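Local coordinates for protein alginate lyase, family PL7 (Zobellia galactanivorans, PDB 3ZPY) that probably cleaves alginate as a polysaccharide lyase, this chain being the catalytic domain of a longer marine bacterial enzyme, at residues F121-G126 with Y216-N221. Numbering follows the deposited sequence.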
loop_
_atom_site.group_PDB
_atom_site.type_symbol
_atom_site.label_atom_id
_atom_site.label_comp_id
_atom_site.label_asym_id
_atom_site.label_seq_id
_atom_site.Cartn_x
_atom_site.Cartn_y
_atom_site.Cartn_z
ATOM N N PHE A 121 1.761 0.374 3.796
ATOM C CA PHE A 121 0.319 0.732 3.893
ATOM C C PHE A 121 -0.004 1.990 3.016
ATOM O O PHE A 121 -1.127 2.511 3.115
ATOM C CB PHE A 121 -0.130 0.864 5.347
ATOM C CG PHE A 121 0.649 1.883 6.164
ATOM C CD1 PHE A 121 0.310 3.230 6.182
ATOM C CD2 PHE A 121 1.675 1.480 7.043
ATOM C CE1 PHE A 121 0.985 4.141 6.967
ATOM C CE2 PHE A 121 2.384 2.379 7.784
ATOM C CZ PHE A 121 2.042 3.748 7.761
ATOM N N GLY A 122 0.973 2.545 2.249
ATOM C CA GLY A 122 0.601 3.532 1.238
ATOM C C GLY A 122 1.830 3.740 0.371
ATOM O O GLY A 122 2.965 3.552 0.832
ATOM N N GLN A 123 1.580 4.102 -0.881
ATOM C CA GLN A 123 2.644 4.254 -1.866
ATOM C C GLN A 123 2.347 5.327 -2.885
ATOM O O GLN A 123 1.173 5.594 -3.158
ATOM C CB GLN A 123 2.881 3.003 -2.722
ATOM C CG GLN A 123 3.090 1.649 -2.066
ATOM C CD GLN A 123 2.897 0.592 -3.179
ATOM O OE1 GLN A 123 2.045 -0.293 -3.036
ATOM N NE2 GLN A 123 3.580 0.733 -4.260
ATOM N N ILE A 124 3.453 5.855 -3.502
ATOM C CA ILE A 124 3.369 6.384 -4.821
ATOM C C ILE A 124 4.191 5.461 -5.742
ATOM O O ILE A 124 5.357 5.150 -5.441
ATOM C CB ILE A 124 3.984 7.832 -4.925
ATOM C CG1 ILE A 124 3.201 8.768 -3.987
ATOM C CG2 ILE A 124 3.963 8.370 -6.386
ATOM C CD1 ILE A 124 3.935 10.065 -3.662
ATOM N N HIS A 125 3.563 5.054 -6.850
ATOM C CA HIS A 125 4.254 4.256 -7.843
ATOM C C HIS A 125 4.481 5.057 -9.092
ATOM O O HIS A 125 3.552 5.731 -9.573
ATOM C CB HIS A 125 3.483 2.931 -8.080
ATOM C CG HIS A 125 4.295 1.932 -8.859
ATOM N ND1 HIS A 125 5.248 1.114 -8.287
ATOM C CD2 HIS A 125 4.361 1.692 -10.195
ATOM C CE1 HIS A 125 5.820 0.363 -9.237
ATOM N NE2 HIS A 125 5.288 0.721 -10.410
ATOM N N GLY A 126 5.679 4.904 -9.700
ATOM C CA GLY A 126 5.976 5.622 -10.927
ATOM C C GLY A 126 6.217 4.687 -12.095
ATOM O O GLY A 126 5.894 3.505 -12.024
ATOM N N TYR A 216 1.145 7.270 -9.721
ATOM C CA TYR A 216 -0.196 7.046 -9.162
ATOM C C TYR A 216 -0.090 6.565 -7.707
ATOM O O TYR A 216 0.973 6.070 -7.273
ATOM C CB TYR A 216 -0.992 6.007 -9.936
ATOM C CG TYR A 216 -0.357 4.650 -10.110
ATOM C CD1 TYR A 216 0.546 4.401 -11.147
ATOM C CD2 TYR A 216 -0.659 3.606 -9.225
ATOM C CE1 TYR A 216 1.099 3.103 -11.364
ATOM C CE2 TYR A 216 -0.108 2.349 -9.417
ATOM C CZ TYR A 216 0.762 2.101 -10.431
ATOM O OH TYR A 216 1.252 0.795 -10.625
ATOM N N PHE A 217 -1.159 6.819 -6.938
ATOM C CA PHE A 217 -1.172 6.352 -5.577
ATOM C C PHE A 217 -1.633 4.878 -5.487
ATOM O O PHE A 217 -2.436 4.413 -6.306
ATOM C CB PHE A 217 -2.172 7.190 -4.770
ATOM C CG PHE A 217 -1.668 8.578 -4.506
ATOM C CD1 PHE A 217 -0.544 8.781 -3.711
ATOM C CD2 PHE A 217 -2.333 9.664 -5.045
ATOM C CE1 PHE A 217 -0.124 10.091 -3.434
ATOM C CE2 PHE A 217 -1.920 10.987 -4.771
ATOM C CZ PHE A 217 -0.836 11.175 -3.934
ATOM N N LYS A 218 -1.147 4.232 -4.421
ATOM C CA LYS A 218 -1.716 2.897 -4.000
ATOM C C LYS A 218 -1.881 2.950 -2.521
ATOM O O LYS A 218 -1.102 3.620 -1.812
ATOM C CB LYS A 218 -0.901 1.689 -4.416
ATOM C CG LYS A 218 -0.476 1.640 -5.856
ATOM C CD LYS A 218 0.027 0.235 -6.231
ATOM C CE LYS A 218 -1.098 -0.693 -6.497
ATOM N NZ LYS A 218 -0.850 -2.128 -6.425
ATOM N N VAL A 219 -2.850 2.159 -2.019
ATOM C CA VAL A 219 -3.030 2.170 -0.560
ATOM C C VAL A 219 -3.687 0.858 -0.169
ATOM O O VAL A 219 -4.566 0.338 -0.877
ATOM C CB VAL A 219 -3.890 3.394 -0.076
ATOM C CG1 VAL A 219 -5.332 3.337 -0.615
ATOM C CG2 VAL A 219 -3.917 3.565 1.410
ATOM N N GLY A 220 -3.291 0.329 0.986
ATOM C CA GLY A 220 -3.777 -1.021 1.310
ATOM C C GLY A 220 -2.702 -1.708 2.178
ATOM O O GLY A 220 -2.069 -1.102 3.096
ATOM N N ASN A 221 -2.438 -2.974 1.773
ATOM C CA ASN A 221 -1.464 -3.815 2.481
ATOM C C ASN A 221 -0.579 -4.540 1.466
ATOM O O ASN A 221 -0.978 -5.553 0.903
ATOM C CB ASN A 221 -2.203 -4.831 3.366
ATOM C CG ASN A 221 -1.308 -5.612 4.242
ATOM O OD1 ASN A 221 -0.062 -5.474 4.160
ATOM N ND2 ASN A 221 -1.896 -6.466 5.060
#
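Gln123 and His125 pair with Lys218 and Tyr216 through four backbone hydrogen bonds that join two antiparallel strands. His125 N reaches Tyr216 O at 2.8 Å, nearly straight, and Tyr216 N returns to His125 O at 2.9 Å; two residues along, beyond the non-hydrogen-bonded Ile124-Phe217 pair, Gln123 N binds Lys218 O at 2.9 Å and Lys218 N binds Gln123 O. Where both segments turn a corner, at Phe121 and Gly220, Phe121 CA lies 3.1 Å from Gly220 O.

On the His125 side of the sheet, with CG set between backbone N and carbonyl carbon (chi1 55°), the Tyr216 ring is brought nearer the partner strand, and His125 CB lies over one face, a CH-pi contact 4.0 Å from the centroid. The two rings meet obliquely, planes at 49°, and Tyr216 OH comes within 3.3 Å of His125 CD2. An alanine in place of Tyr216 would probably leave His125 CB without its aromatic face and open a gap beside CD2 of the imidazole. His125 ND1 is held by Asp138, and the Lys218 ammonium forms a salt bridge with Glu78.

On the other side, facing the core between the sheets, Ile124 CG1 packs 3.6 Å from Phe217 CE1.

The segments carry two PL7 sequence motifs, QIH at 123-125 and YFKVG at 216-220; as in relatives, the face with Gln123, His125, Tyr216 and Lys218 probably lines the alginate-binding groove. Strand 216-219 runs between strands 117-125 and 76-83 in the larger sheet of the beta-jelly roll, Phe217 and Val219 packing on Met99 of the opposing sheet.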